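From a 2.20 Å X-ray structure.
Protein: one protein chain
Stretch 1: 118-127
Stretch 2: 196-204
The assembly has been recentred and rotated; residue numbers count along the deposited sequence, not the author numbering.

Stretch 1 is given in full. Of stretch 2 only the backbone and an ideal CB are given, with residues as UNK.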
# COMPACT_ATOMS: atom_id res chain seq x y z
N THR A 118 -38.51 -1.40 -0.45
CA THR A 118 -37.35 -1.80 -1.23
C THR A 118 -36.73 -3.14 -0.83
O THR A 118 -35.93 -3.68 -1.60
CB THR A 118 -36.26 -0.73 -1.16
OG1 THR A 118 -35.81 -0.62 0.20
CG2 THR A 118 -36.80 0.62 -1.65
N ASN A 119 -37.05 -3.68 0.36
CA ASN A 119 -36.46 -4.93 0.85
C ASN A 119 -34.96 -4.77 1.09
O ASN A 119 -34.16 -5.68 0.85
CB ASN A 119 -36.75 -6.11 -0.09
CG ASN A 119 -36.50 -7.47 0.55
OD1 ASN A 119 -36.88 -7.71 1.70
ND2 ASN A 119 -35.86 -8.37 -0.19
N CYS A 120 -34.57 -3.60 1.60
CA CYS A 120 -33.18 -3.22 1.76
C CYS A 120 -32.51 -3.73 3.04
O CYS A 120 -31.28 -3.68 3.13
CB CYS A 120 -33.06 -1.70 1.71
SG CYS A 120 -34.03 -0.88 2.99
N ALA A 121 -33.26 -4.23 4.03
CA ALA A 121 -32.66 -4.69 5.29
C ALA A 121 -32.46 -6.20 5.30
O ALA A 121 -33.27 -6.95 4.74
CB ALA A 121 -33.52 -4.28 6.49
N MSE A 122 -31.37 -6.65 5.94
CA MSE A 122 -31.19 -8.08 6.26
C MSE A 122 -31.41 -8.35 7.75
O MSE A 122 -31.74 -9.47 8.14
CB MSE A 122 -29.79 -8.60 5.89
CG MSE A 122 -29.29 -8.20 4.53
SE MSE A 122 -28.19 -9.59 3.65
CE MSE A 122 -29.44 -11.01 4.07
N GLU A 123 -31.19 -7.32 8.56
CA GLU A 123 -31.34 -7.40 10.00
C GLU A 123 -31.85 -6.06 10.48
O GLU A 123 -31.38 -5.01 10.04
CB GLU A 123 -30.02 -7.76 10.71
CG GLU A 123 -29.73 -9.26 10.83
CD GLU A 123 -28.70 -9.60 11.92
OE1 GLU A 123 -28.58 -10.80 12.29
OE2 GLU A 123 -28.00 -8.68 12.39
N LEU A 124 -32.82 -6.10 11.39
CA LEU A 124 -33.39 -4.90 11.98
C LEU A 124 -33.31 -5.05 13.49
O LEU A 124 -33.64 -6.11 14.02
CB LEU A 124 -34.83 -4.70 11.55
CG LEU A 124 -35.11 -3.82 10.35
CD1 LEU A 124 -36.61 -3.88 10.03
CD2 LEU A 124 -34.68 -2.42 10.68
N PHE A 125 -32.86 -4.01 14.17
CA PHE A 125 -32.83 -4.07 15.63
C PHE A 125 -33.13 -2.66 16.16
O PHE A 125 -32.29 -1.99 16.78
CB PHE A 125 -31.51 -4.62 16.19
CG PHE A 125 -30.27 -4.27 15.40
CD1 PHE A 125 -29.92 -4.99 14.26
CD2 PHE A 125 -29.41 -3.28 15.85
CE1 PHE A 125 -28.73 -4.69 13.55
CE2 PHE A 125 -28.24 -2.97 15.16
CZ PHE A 125 -27.89 -3.67 14.00
N ILE A 126 -34.39 -2.24 15.92
CA ILE A 126 -34.81 -0.89 16.28
C ILE A 126 -34.76 -0.70 17.79
O ILE A 126 -34.39 0.37 18.29
CB ILE A 126 -36.22 -0.60 15.72
CG1 ILE A 126 -36.24 -0.76 14.19
CG2 ILE A 126 -36.71 0.79 16.11
CD1 ILE A 126 -35.18 0.06 13.48
N ASP A 127 -35.14 -1.74 18.55
CA ASP A 127 -35.14 -1.66 20.01
C ASP A 127 -33.73 -1.41 20.55
O ASP A 127 -33.54 -0.54 21.41
CB ASP A 127 -35.74 -2.94 20.59
CG ASP A 127 -35.06 -4.20 20.06
OD1 ASP A 127 -35.33 -5.31 20.60
OD2 ASP A 127 -34.27 -4.09 19.10
N UNK A 196 -25.24 5.80 16.00
CA UNK A 196 -26.30 4.92 16.50
C UNK A 196 -26.63 3.91 15.42
O UNK A 196 -26.83 4.29 14.25
CB UNK A 196 -27.54 5.71 16.90
N UNK A 197 -26.70 2.63 15.79
CA UNK A 197 -26.91 1.52 14.85
C UNK A 197 -28.25 0.84 15.08
O UNK A 197 -28.72 0.74 16.22
CB UNK A 197 -25.78 0.49 14.98
N UNK A 198 -28.83 0.32 14.00
CA UNK A 198 -30.17 -0.25 14.06
C UNK A 198 -30.53 -1.13 12.87
O UNK A 198 -31.46 -1.93 12.98
CB UNK A 198 -31.20 0.88 14.17
N UNK A 199 -29.84 -0.99 11.74
CA UNK A 199 -30.15 -1.76 10.53
C UNK A 199 -28.87 -2.18 9.81
O UNK A 199 -27.90 -1.41 9.72
CB UNK A 199 -31.04 -0.94 9.59
N UNK A 200 -28.86 -3.42 9.31
CA UNK A 200 -27.77 -3.94 8.49
C UNK A 200 -28.37 -4.36 7.16
O UNK A 200 -29.38 -5.07 7.14
CB UNK A 200 -27.05 -5.11 9.17
N UNK A 201 -27.76 -3.91 6.07
CA UNK A 201 -28.39 -3.88 4.76
C UNK A 201 -27.92 -5.01 3.87
O UNK A 201 -26.86 -5.62 4.08
CB UNK A 201 -28.12 -2.54 4.08
N UNK A 202 -28.70 -5.25 2.82
CA UNK A 202 -28.56 -6.42 1.96
C UNK A 202 -27.40 -6.28 0.99
O UNK A 202 -26.89 -5.18 0.73
CB UNK A 202 -29.86 -6.66 1.18
N UNK A 203 -27.01 -7.42 0.44
CA UNK A 203 -25.87 -7.59 -0.45
C UNK A 203 -26.10 -8.87 -1.24
O UNK A 203 -26.80 -9.77 -0.76
CB UNK A 203 -24.55 -7.64 0.32
N UNK A 204 -25.56 -8.97 -2.44
CA UNK A 204 -25.72 -10.21 -3.21
C UNK A 204 -24.87 -11.35 -2.67
O UNK A 204 -23.84 -11.14 -2.02
CB UNK A 204 -25.36 -9.96 -4.68

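Stretch 2 runs antiparallel to stretch 1, and the backbone sets the register before any side chain is considered. At 196 nothing of stretch 1 lies within 5.5 Å of the ideal CB, so these atoms favour no residue type; it is Val 196, which makes no contact here.

Position 197 points sideways, its ideal CB 4.3 Å from Phe 125 CE2. An apolar residue of almost any size would suit. Phe 197 brings its CB to 4.2 Å from Phe 125 CE2, then leads its ring away.

At 198 the backbone does the pairing: Phe 125 N donates to the carbonyl O of 198 at 2.8 Å. CA-to-CB points away overall, yet the ideal CB is 4.1 Å from Ile 126 CD1, so an aliphatic or aromatic group could cover that methyl. Tyr 198 does so with a ring edge, CD2 lying 3.8 Å from Ile 126 CD1, and its hydroxyl is bonded elsewhere in the structure.

Position 199, with phi/psi of -141/140, is extended and forms a non-hydrogen-bonded pair with Leu 124. Its CB shares a face with that leucine, 4.1 Å from Leu 124 CD2 and 5.2 Å from Ala 121 CB. Two apolar neighbours call for an aliphatic residue, and beta-branching suits a strand: valine or isoleucine, with leucine a possible apolar choice that lacks the branch at CB. Val 199 sets CG2 3.8 Å from Ala 121 CB and keeps CB 4.1 Å from Leu 124 CD2.

Position 200 lies on the face that carries Glu 123. Its N donates to Glu 123 O at 3.1 Å, while its O accepts from both Met 122 N at 2.8 Å and Glu 123 N at 3.2 Å, the mark of a beta bulge. A carboxylate beside an aromatic edge invites a long cation, lysine or arginine. Arg 200 passes CD 3.8 Å from Phe 125 CE1, near the ring plane, and forms a salt bridge from NH1 to Glu 123 OE2 at 3.0 Å.

At 201 the bridge with Ala 121 brings the CA atoms to 4.4 Å. CB points away overall, although the ideal CB of 201 is 3.5 Å from Cys 120 O; beyond that contact several types would do. Thr 201, beta-branched, fits the strand; its OG1 is bonded elsewhere.

At 202 the backbone N donates to Cys 120 O at 3.0 Å. The ideal CB is only 3.7 Å from Met 122 CG, a setting compatible with a small residue such as alanine, serine or cysteine. Ser 202 fits compactly beside the selenomethionine.

At 203 CA-to-CB points sideways, and the ideal CB of 203 is 5.3 Å from Met 122 SE, so many types are tolerated; Gln 203 brings NE2 to 4.2 Å from Met 122 SE. Position 204, beyond reach, is Pro 204.

Stretch 2 (196-204) VFYVRTSQP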
# COMPACT_ATOMS: atom_id res chain seq x y z
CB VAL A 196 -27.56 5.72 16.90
CG1 VAL A 196 -28.66 4.78 17.35
CG2 VAL A 196 -27.24 6.75 18.00
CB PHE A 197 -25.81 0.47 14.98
CG PHE A 197 -24.42 1.00 14.80
CD1 PHE A 197 -24.13 1.88 13.76
CD2 PHE A 197 -23.40 0.61 15.65
CE1 PHE A 197 -22.82 2.36 13.58
CE2 PHE A 197 -22.09 1.07 15.47
CZ PHE A 197 -21.81 1.94 14.45
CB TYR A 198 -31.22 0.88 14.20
CG TYR A 198 -31.18 1.90 13.08
CD1 TYR A 198 -30.09 2.76 12.93
CD2 TYR A 198 -32.21 1.99 12.16
CE1 TYR A 198 -30.05 3.69 11.91
CE2 TYR A 198 -32.17 2.91 11.13
CZ TYR A 198 -31.10 3.76 11.02
OH TYR A 198 -31.07 4.69 10.00
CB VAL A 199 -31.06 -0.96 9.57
CG1 VAL A 199 -30.41 0.35 9.16
CG2 VAL A 199 -31.40 -1.77 8.34
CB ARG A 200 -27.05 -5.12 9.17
CG ARG A 200 -26.36 -4.71 10.48
CD ARG A 200 -25.94 -5.92 11.31
NE ARG A 200 -24.78 -6.57 10.73
CZ ARG A 200 -24.40 -7.80 11.01
NH1 ARG A 200 -25.06 -8.54 11.88
NH2 ARG A 200 -23.30 -8.30 10.43
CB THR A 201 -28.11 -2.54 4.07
OG1 THR A 201 -26.71 -2.25 4.16
CG2 THR A 201 -28.91 -1.43 4.75
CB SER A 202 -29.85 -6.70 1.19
OG SER A 202 -30.14 -5.59 0.35
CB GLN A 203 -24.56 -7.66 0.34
CG GLN A 203 -24.54 -8.89 1.23
CD GLN A 203 -23.87 -8.65 2.56
OE1 GLN A 203 -23.26 -7.60 2.80
NE2 GLN A 203 -23.99 -9.63 3.45
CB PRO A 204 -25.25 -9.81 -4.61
CG PRO A 204 -24.22 -8.71 -4.31
CD PRO A 204 -24.87 -7.92 -3.20
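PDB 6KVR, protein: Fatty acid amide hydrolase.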